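Local coordinates for protein glucuronan lyase A (Trichoderma reesei, PDB 2ZZJ) that is an endo-beta-1,4-glucuronan lyase of polysaccharide lyase family 20, which probably cleaves glucuronan chains by elimination and carries a bound calcium ion, at residues W13-V27 / G34-P46. Sequence-based numbering, arbitrary orientation.
Sequences WDYVRKENQGTVSEV and GTSALKMTQTYTP. With CA (calcium ion), chain B.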
ATOM      1  N   TRP A  13       3.656  -8.894  12.422  1.00 15.96           N
ATOM      2  CA  TRP A  13       4.172  -7.707  11.733  1.00 17.68           C
ATOM      3  C   TRP A  13       5.448  -7.302  12.447  1.00 19.55           C
ATOM      4  O   TRP A  13       5.521  -7.403  13.676  1.00 20.68           O
ATOM      5  CB  TRP A  13       3.173  -6.558  11.823  1.00 16.84           C
ATOM      6  CG  TRP A  13       1.874  -6.892  11.184  1.00 15.29           C
ATOM      7  CD1 TRP A  13       0.716  -7.240  11.811  1.00 14.14           C
ATOM      8  CD2 TRP A  13       1.597  -6.904   9.780  1.00 14.13           C
ATOM      9  NE1 TRP A  13      -0.274  -7.472  10.876  1.00 14.67           N
ATOM     10  CE2 TRP A  13       0.256  -7.288   9.621  1.00 13.62           C
ATOM     11  CE3 TRP A  13       2.364  -6.623   8.639  1.00 12.99           C
ATOM     12  CZ2 TRP A  13      -0.359  -7.389   8.349  1.00 15.29           C
ATOM     13  CZ3 TRP A  13       1.750  -6.728   7.373  1.00 15.25           C
ATOM     14  CH2 TRP A  13       0.397  -7.102   7.253  1.00 13.15           C
ATOM     15  N   ASP A  14       6.437  -6.883  11.669  1.00 20.51           N
ATOM     16  CA  ASP A  14       7.742  -6.459  12.190  1.00 21.97           C
ATOM     17  C   ASP A  14       7.668  -5.156  12.965  1.00 23.34           C
ATOM     18  O   ASP A  14       8.416  -4.958  13.937  1.00 23.97           O
ATOM     19  CB  ASP A  14       8.723  -6.333  11.018  1.00 21.21           C
ATOM     20  CG  ASP A  14       8.969  -7.685  10.318  1.00 24.13           C
ATOM     21  OD1 ASP A  14       9.337  -8.651  11.033  1.00 28.98           O
ATOM     22  OD2 ASP A  14       8.790  -7.809   9.080  1.00 22.31           O
ATOM     23  N   TYR A  15       6.785  -4.255  12.535  1.00 22.51           N
ATOM     24  CA  TYR A  15       6.725  -2.924  13.102  1.00 22.67           C
ATOM     25  C   TYR A  15       5.313  -2.371  12.925  1.00 22.95           C
ATOM     26  O   TYR A  15       4.652  -2.683  11.923  1.00 21.37           O
ATOM     27  CB  TYR A  15       7.738  -2.011  12.419  1.00 24.45           C
ATOM     28  CG  TYR A  15       7.887  -0.668  13.116  1.00 26.80           C
ATOM     29  CD1 TYR A  15       8.501  -0.567  14.376  1.00 29.94           C
ATOM     30  CD2 TYR A  15       7.401   0.498  12.520  1.00 29.12           C
ATOM     31  CE1 TYR A  15       8.621   0.682  15.013  1.00 29.42           C
ATOM     32  CE2 TYR A  15       7.515   1.737  13.138  1.00 30.18           C
ATOM     33  CZ  TYR A  15       8.110   1.820  14.382  1.00 29.73           C
ATOM     34  OH  TYR A  15       8.216   3.066  14.961  1.00 31.91           O
ATOM     35  N   VAL A  16       4.875  -1.601  13.922  1.00 21.97           N
ATOM     36  CA  VAL A  16       3.573  -0.910  13.941  1.00 21.72           C
ATOM     37  C   VAL A  16       3.837   0.584  14.076  1.00 22.19           C
ATOM     38  O   VAL A  16       4.415   1.026  15.064  1.00 21.03           O
ATOM     39  CB  VAL A  16       2.694  -1.434  15.080  1.00 21.60           C
ATOM     40  CG1 VAL A  16       1.296  -0.771  15.069  1.00 22.56           C
ATOM     41  CG2 VAL A  16       2.584  -2.952  14.959  1.00 19.41           C
ATOM     42  N   ARG A  17       3.428   1.354  13.071  1.00 21.12           N
ATOM     43  CA  ARG A  17       3.716   2.802  13.007  1.00 21.52           C
ATOM     44  C   ARG A  17       2.404   3.536  13.249  1.00 21.84           C
ATOM     45  O   ARG A  17       1.446   3.321  12.511  1.00 19.73           O
ATOM     46  CB  ARG A  17       4.297   3.148  11.642  1.00 20.28           C
ATOM     47  CG  ARG A  17       4.661   4.622  11.398  1.00 21.62           C
ATOM     48  CD  ARG A  17       5.303   4.856   9.990  1.00 23.74           C
ATOM     49  NE  ARG A  17       6.525   4.091   9.821  1.00 27.19           N
ATOM     50  CZ  ARG A  17       6.608   2.862   9.281  1.00 27.68           C
ATOM     51  NH1 ARG A  17       5.526   2.241   8.742  1.00 21.03           N
ATOM     52  NH2 ARG A  17       7.801   2.259   9.266  1.00 25.56           N
ATOM     53  N   LYS A  18       2.345   4.336  14.318  1.00 22.55           N
ATOM     54  CA  LYS A  18       1.148   5.110  14.665  1.00 24.25           C
ATOM     55  C   LYS A  18       1.586   6.546  14.854  1.00 24.62           C
ATOM     56  O   LYS A  18       1.729   7.001  15.988  1.00 25.89           O
ATOM     57  CB  LYS A  18       0.543   4.652  15.995  1.00 24.46           C
ATOM     58  CG  LYS A  18       0.311   3.179  16.193  1.00 27.69           C
ATOM     59  CD  LYS A  18       0.350   2.894  17.700  1.00 34.77           C
ATOM     60  CE  LYS A  18       0.920   1.520  17.985  1.00 38.23           C
ATOM     61  NZ  LYS A  18       2.014   1.520  19.037  1.00 42.12           N
ATOM     62  N   GLU A  19       1.804   7.247  13.757  1.00 24.75           N
ATOM     63  CA  GLU A  19       2.355   8.595  13.761  1.00 25.12           C
ATOM     64  C   GLU A  19       1.348   9.615  14.322  1.00 25.45           C
ATOM     65  O   GLU A  19       0.135   9.575  14.013  1.00 24.62           O
ATOM     66  CB  GLU A  19       2.773   8.933  12.336  1.00 26.20           C
ATOM     67  CG  GLU A  19       3.982   9.761  12.171  1.00 27.59           C
ATOM     68  CD  GLU A  19       4.524   9.742  10.742  1.00 32.15           C
ATOM     69  OE1 GLU A  19       5.673  10.224  10.527  1.00 34.12           O
ATOM     70  OE2 GLU A  19       3.823   9.261   9.830  1.00 26.19           O
ATOM     71  N   ASN A  20       1.835  10.539  15.158  1.00 25.21           N
ATOM     72  CA  ASN A  20       0.987  11.632  15.670  1.00 24.81           C
ATOM     73  C   ASN A  20      -0.186  11.093  16.496  1.00 24.01           C
ATOM     74  O   ASN A  20       0.025  10.393  17.467  1.00 24.36           O
ATOM     75  CB  ASN A  20       0.545  12.553  14.507  1.00 25.08           C
ATOM     76  CG  ASN A  20      -0.109  13.854  14.971  1.00 26.84           C
ATOM     77  OD1 ASN A  20      -0.842  14.487  14.201  1.00 27.25           O
ATOM     78  ND2 ASN A  20       0.133  14.249  16.212  1.00 27.59           N
ATOM     79  N   GLN A  21      -1.423  11.388  16.112  1.00 23.42           N
ATOM     80  CA  GLN A  21      -2.576  10.847  16.821  1.00 23.56           C
ATOM     81  C   GLN A  21      -3.123   9.533  16.225  1.00 22.38           C
ATOM     82  O   GLN A  21      -4.184   9.065  16.622  1.00 20.56           O
ATOM     83  CB  GLN A  21      -3.698  11.885  16.911  1.00 23.61           C
ATOM     84  CG  GLN A  21      -3.386  13.030  17.906  1.00 27.01           C
ATOM     85  CD  GLN A  21      -4.545  14.018  18.118  1.00 28.30           C
ATOM     86  OE1 GLN A  21      -5.727  13.673  18.001  1.00 35.51           O
ATOM     87  NE2 GLN A  21      -4.193  15.263  18.452  1.00 36.04           N
ATOM     88  N   GLY A  22      -2.381   8.944  15.293  1.00 22.30           N
ATOM     89  CA  GLY A  22      -2.830   7.688  14.647  1.00 21.37           C
ATOM     90  C   GLY A  22      -2.983   6.522  15.613  1.00 21.80           C
ATOM     91  O   GLY A  22      -2.309   6.470  16.659  1.00 21.67           O
ATOM     92  N   THR A  23      -3.870   5.586  15.281  1.00 20.00           N
ATOM     93  CA  THR A  23      -4.017   4.339  16.037  1.00 19.87           C
ATOM     94  C   THR A  23      -3.926   3.151  15.085  1.00 20.02           C
ATOM     95  O   THR A  23      -4.179   3.298  13.887  1.00 17.98           O
ATOM     96  CB  THR A  23      -5.342   4.271  16.852  1.00 20.97           C
ATOM     97  OG1 THR A  23      -6.488   4.261  15.984  1.00 19.95           O
ATOM     98  CG2 THR A  23      -5.449   5.471  17.837  1.00 20.99           C
ATOM     99  N   VAL A  24      -3.532   2.001  15.619  1.00 18.75           N
ATOM    100  CA  VAL A  24      -3.600   0.705  14.931  1.00 18.43           C
ATOM    101  C   VAL A  24      -3.986  -0.263  16.029  1.00 19.73           C
ATOM    102  O   VAL A  24      -3.237  -0.430  17.021  1.00 20.05           O
ATOM    103  CB  VAL A  24      -2.239   0.259  14.336  1.00 17.25           C
ATOM    104  CG1 VAL A  24      -2.326  -1.166  13.745  1.00 16.48           C
ATOM    105  CG2 VAL A  24      -1.726   1.242  13.248  1.00 16.95           C
ATOM    106  N   SER A  25      -5.134  -0.897  15.893  1.00 20.08           N
ATOM    107  CA  SER A  25      -5.590  -1.802  16.941  1.00 21.90           C
ATOM    108  C   SER A  25      -6.277  -3.026  16.371  1.00 21.98           C
ATOM    109  O   SER A  25      -6.695  -3.014  15.204  1.00 21.63           O
ATOM    110  CB  SER A  25      -6.545  -1.051  17.874  1.00 22.39           C
ATOM    111  OG  SER A  25      -7.675  -0.617  17.152  1.00 25.40           O
ATOM    112  N   GLU A  26      -6.411  -4.075  17.188  1.00 21.62           N
ATOM    113  CA  GLU A  26      -7.212  -5.246  16.804  1.00 22.53           C
ATOM    114  C   GLU A  26      -8.647  -5.066  17.215  1.00 23.53           C
ATOM    115  O   GLU A  26      -8.920  -4.579  18.327  1.00 23.45           O
ATOM    116  CB  GLU A  26      -6.676  -6.522  17.478  1.00 22.87           C
ATOM    117  CG  GLU A  26      -5.260  -6.750  17.241  1.00 23.29           C
ATOM    118  CD  GLU A  26      -4.749  -7.995  17.922  1.00 26.81           C
ATOM    119  OE1 GLU A  26      -5.389  -8.454  18.904  1.00 32.31           O
ATOM    120  OE2 GLU A  26      -3.701  -8.498  17.492  1.00 24.06           O
ATOM    121  N   VAL A  27      -9.572  -5.433  16.321  1.00 22.41           N
ATOM    122  CA  VAL A  27     -10.999  -5.340  16.594  1.00 22.49           C
ATOM    123  C   VAL A  27     -11.649  -6.671  16.243  1.00 22.95           C
ATOM    124  O   VAL A  27     -11.074  -7.458  15.488  1.00 22.00           O
ATOM    125  CB  VAL A  27     -11.657  -4.177  15.785  1.00 22.07           C
ATOM    126  CG1 VAL A  27     -10.985  -2.840  16.125  1.00 20.68           C
ATOM    127  CG2 VAL A  27     -11.603  -4.451  14.236  1.00 20.02           C
ATOM    128  N   GLY A  34     -12.686 -14.885  10.000  1.00 21.89           N
ATOM    129  CA  GLY A  34     -12.285 -15.205  11.374  1.00 23.50           C
ATOM    130  C   GLY A  34     -12.883 -14.224  12.363  1.00 23.53           C
ATOM    131  O   GLY A  34     -13.955 -13.695  12.130  1.00 24.89           O
ATOM    132  N   THR A  35     -12.184 -13.947  13.455  1.00 24.12           N
ATOM    133  CA  THR A  35     -12.771 -13.148  14.535  1.00 24.79           C
ATOM    134  C   THR A  35     -11.966 -11.896  14.838  1.00 24.15           C
ATOM    135  O   THR A  35     -12.181 -11.236  15.861  1.00 24.74           O
ATOM    136  CB  THR A  35     -12.865 -13.989  15.849  1.00 25.41           C
ATOM    137  OG1 THR A  35     -11.552 -14.413  16.233  1.00 27.50           O
ATOM    138  CG2 THR A  35     -13.707 -15.214  15.630  1.00 27.47           C
ATOM    139  N   SER A  36     -11.022 -11.557  13.961  1.00 22.06           N
ATOM    140  CA  SER A  36     -10.145 -10.440  14.223  1.00 20.61           C
ATOM    141  C   SER A  36      -9.852  -9.699  12.934  1.00 19.74           C
ATOM    142  O   SER A  36      -9.761 -10.321  11.870  1.00 19.28           O
ATOM    143  CB  SER A  36      -8.834 -10.954  14.796  1.00 20.87           C
ATOM    144  OG  SER A  36      -8.125  -9.881  15.381  1.00 23.59           O
ATOM    145  N   ALA A  37      -9.714  -8.385  13.035  1.00 18.19           N
ATOM    146  CA  ALA A  37      -9.129  -7.593  11.934  1.00 17.08           C
ATOM    147  C   ALA A  37      -8.344  -6.430  12.537  1.00 16.51           C
ATOM    148  O   ALA A  37      -8.384  -6.230  13.755  1.00 17.10           O
ATOM    149  CB  ALA A  37     -10.213  -7.109  11.011  1.00 16.92           C
ATOM    150  N   LEU A  38      -7.676  -5.638  11.700  1.00 15.47           N
ATOM    151  CA  LEU A  38      -6.945  -4.476  12.176  1.00 15.01           C
ATOM    152  C   LEU A  38      -7.668  -3.228  11.779  1.00 15.15           C
ATOM    153  O   LEU A  38      -8.162  -3.154  10.661  1.00 14.10           O
ATOM    154  CB  LEU A  38      -5.537  -4.445  11.595  1.00 14.63           C
ATOM    155  CG  LEU A  38      -4.637  -5.596  12.050  1.00 16.43           C
ATOM    156  CD1 LEU A  38      -3.283  -5.565  11.323  1.00 16.33           C
ATOM    157  CD2 LEU A  38      -4.414  -5.563  13.579  1.00 17.08           C
ATOM    158  N   LYS A  39      -7.745  -2.265  12.700  1.00 14.84           N
ATOM    159  CA  LYS A  39      -8.337  -0.953  12.414  1.00 15.65           C
ATOM    160  C   LYS A  39      -7.230   0.094  12.456  1.00 15.64           C
ATOM    161  O   LYS A  39      -6.505   0.194  13.452  1.00 15.80           O
ATOM    162  CB  LYS A  39      -9.418  -0.609  13.442  1.00 16.04           C
ATOM    163  CG  LYS A  39     -10.082   0.744  13.179  1.00 15.90           C
ATOM    164  CD  LYS A  39     -11.210   1.034  14.166  1.00 18.79           C
ATOM    165  CE  LYS A  39     -10.665   1.145  15.592  1.00 23.15           C
ATOM    166  NZ  LYS A  39     -11.716   1.848  16.433  1.00 27.98           N
ATOM    167  N   MET A  40      -7.073   0.860  11.373  1.00 14.78           N
ATOM    168  CA  MET A  40      -6.097   1.944  11.315  1.00 14.53           C
ATOM    169  C   MET A  40      -6.869   3.258  11.302  1.00 15.29           C
ATOM    170  O   MET A  40      -7.836   3.396  10.542  1.00 14.98           O
ATOM    171  CB  MET A  40      -5.248   1.883  10.033  1.00 15.22           C
ATOM    172  CG  MET A  40      -4.095   0.861  10.054  1.00 15.20           C
ATOM    173  SD  MET A  40      -4.664  -0.786  10.391  1.00 15.89           S
ATOM    174  CE  MET A  40      -3.260  -1.698   9.737  1.00 13.77           C
ATOM    175  N   THR A  41      -6.458   4.205  12.137  1.00 15.14           N
ATOM    176  CA  THR A  41      -7.069   5.559  12.108  1.00 14.93           C
ATOM    177  C   THR A  41      -6.009   6.643  12.032  1.00 15.61           C
ATOM    178  O   THR A  41      -4.843   6.451  12.483  1.00 14.89           O
ATOM    179  CB  THR A  41      -8.038   5.819  13.302  1.00 15.47           C
ATOM    180  OG1 THR A  41      -7.296   6.203  14.473  1.00 15.30           O
ATOM    181  CG2 THR A  41      -8.886   4.594  13.585  1.00 13.40           C
ATOM    182  N   GLN A  42      -6.386   7.770  11.434  1.00 15.31           N
ATOM    183  CA  GLN A  42      -5.545   8.965  11.453  1.00 15.59           C
ATOM    184  C   GLN A  42      -6.408  10.202  11.698  1.00 17.37           C
ATOM    185  O   GLN A  42      -7.587  10.228  11.331  1.00 17.12           O
ATOM    186  CB  GLN A  42      -4.749   9.136  10.156  1.00 15.90           C
ATOM    187  CG  GLN A  42      -3.371   8.433  10.180  1.00 15.51           C
ATOM    188  CD  GLN A  42      -2.439   9.130  11.192  1.00 20.07           C
ATOM    189  OE1 GLN A  42      -2.682  10.289  11.562  1.00 20.46           O
ATOM    190  NE2 GLN A  42      -1.391   8.429  11.646  1.00 16.18           N
ATOM    191  N   THR A  43      -5.827  11.213  12.337  1.00 17.67           N
ATOM    192  CA  THR A  43      -6.589  12.401  12.740  1.00 19.13           C
ATOM    193  C   THR A  43      -5.820  13.626  12.312  1.00 20.53           C
ATOM    194  O   THR A  43      -4.636  13.785  12.659  1.00 20.49           O
ATOM    195  CB  THR A  43      -6.822  12.447  14.284  1.00 19.15           C
ATOM    196  OG1 THR A  43      -7.560  11.300  14.710  1.00 20.34           O
ATOM    197  CG2 THR A  43      -7.598  13.723  14.696  1.00 19.47           C
ATOM    198  N   TYR A  44      -6.464  14.484  11.536  1.00 21.08           N
ATOM    199  CA  TYR A  44      -5.805  15.688  11.044  1.00 22.88           C
ATOM    200  C   TYR A  44      -5.647  16.631  12.243  1.00 24.00           C
ATOM    201  O   TYR A  44      -6.560  16.724  13.060  1.00 23.62           O
ATOM    202  CB  TYR A  44      -6.649  16.378   9.951  1.00 22.04           C
ATOM    203  CG  TYR A  44      -5.934  17.564   9.322  1.00 22.72           C
ATOM    204  CD1 TYR A  44      -4.791  17.387   8.539  1.00 20.35           C
ATOM    205  CD2 TYR A  44      -6.388  18.880   9.541  1.00 22.63           C
ATOM    206  CE1 TYR A  44      -4.120  18.483   7.977  1.00 23.81           C
ATOM    207  CE2 TYR A  44      -5.722  19.979   8.988  1.00 23.09           C
ATOM    208  CZ  TYR A  44      -4.597  19.786   8.223  1.00 22.54           C
ATOM    209  OH  TYR A  44      -3.938  20.868   7.668  1.00 23.85           O
ATOM    210  N   THR A  45      -4.494  17.300  12.335  1.00 25.26           N
ATOM    211  CA  THR A  45      -4.197  18.221  13.468  1.00 27.08           C
ATOM    212  C   THR A  45      -3.565  19.485  12.873  1.00 28.28           C
ATOM    213  O   THR A  45      -2.385  19.495  12.505  1.00 28.25           O
ATOM    214  CB  THR A  45      -3.243  17.589  14.530  1.00 26.98           C
ATOM    215  OG1 THR A  45      -2.015  17.226  13.893  1.00 27.60           O
ATOM    216  CG2 THR A  45      -3.843  16.345  15.181  1.00 26.95           C
ATOM    217  N   PRO A  46      -4.372  20.553  12.715  1.00 29.63           N
ATOM    218  CA  PRO A  46      -3.828  21.787  12.148  1.00 30.07           C
ATOM    219  C   PRO A  46      -2.585  22.226  12.934  1.00 30.25           C
ATOM    220  O   PRO A  46      -2.517  22.030  14.155  1.00 30.63           O
ATOM    221  CB  PRO A  46      -4.977  22.789  12.314  1.00 30.03           C
ATOM    222  CG  PRO A  46      -6.219  21.947  12.315  1.00 30.32           C
ATOM    223  CD  PRO A  46      -5.802  20.674  13.050  1.00 29.99           C
TER
HETATM  224 CA    CA B 239      -9.303 -11.998  10.247  1.00 17.46          CA
HETATM  225  O   HOH W   1      -6.243   8.783  14.663  1.00 18.14           O
HETATM  226  O   HOH W   2      -2.752  12.044  13.540  1.00 23.88           O
HETATM  227  O   HOH W   3      -7.229   1.738  15.562  1.00 19.31           O
HETATM  228  O   HOH W   4     -10.059   0.189  18.665  1.00 51.78           O
HETATM  229  O   HOH W   5      -9.007 -13.429  12.257  1.00 16.28           O
HETATM  230  O   HOH W   6      -8.636 -13.771   8.758  1.00 21.44           O
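Thr23, Ser25 and Val27 pair with Thr41, Lys39 and Ala37 through six backbone hydrogen bonds, two to each antiparallel hydrogen-bonded pair, so that the facing amides and carbonyls of strands 23-27 and 37-43 satisfy one another. The straightest runs from Lys39 N to Ser25 O (2.8 Å, 172° at the hydrogen). On the face bearing Thr23 and Thr41 the two hydroxyls join at 2.6 Å between their OG1 atoms; both hydroxyls sit between the backbone N and the carbonyl carbon, which brings them together across the strands. Water extends this polar row: one molecule links Thr23 OG1, Ser25 OG and Lys39 O, another Gln21 O with the hydroxyls of Thr41 and Thr43. Val27 CG1 closes the row against Lys39 CB (3.8 Å). On the other face Val24 CG2 lies alongside Met40 CG at 4.0 Å. Nearer the calcium end, Leu38 CD1 comes obliquely to the Trp13 ring, 3.6 Å from its NE1.

Beyond the paired strands, the type II' turn Glu19-Gly22 is tied down by side chains. Glu19 O accepts twice, from Gly22 N within the turn and from Gln42 NE2 (3.0 Å), whose bend at chi2 (-68°) swings the amide back to it. Thr45 OG1 donates to Asn20 OD1 at 3.0 Å, in the carbonyl plane and on a lone pair. At the far end Ser36 O binds calcium, together with Asp7, Lys33 and Asp222. The arrangement is an antiparallel beta hairpin, paired through strand 37-43 with strand 216-227 in one sheet of the beta-jelly roll.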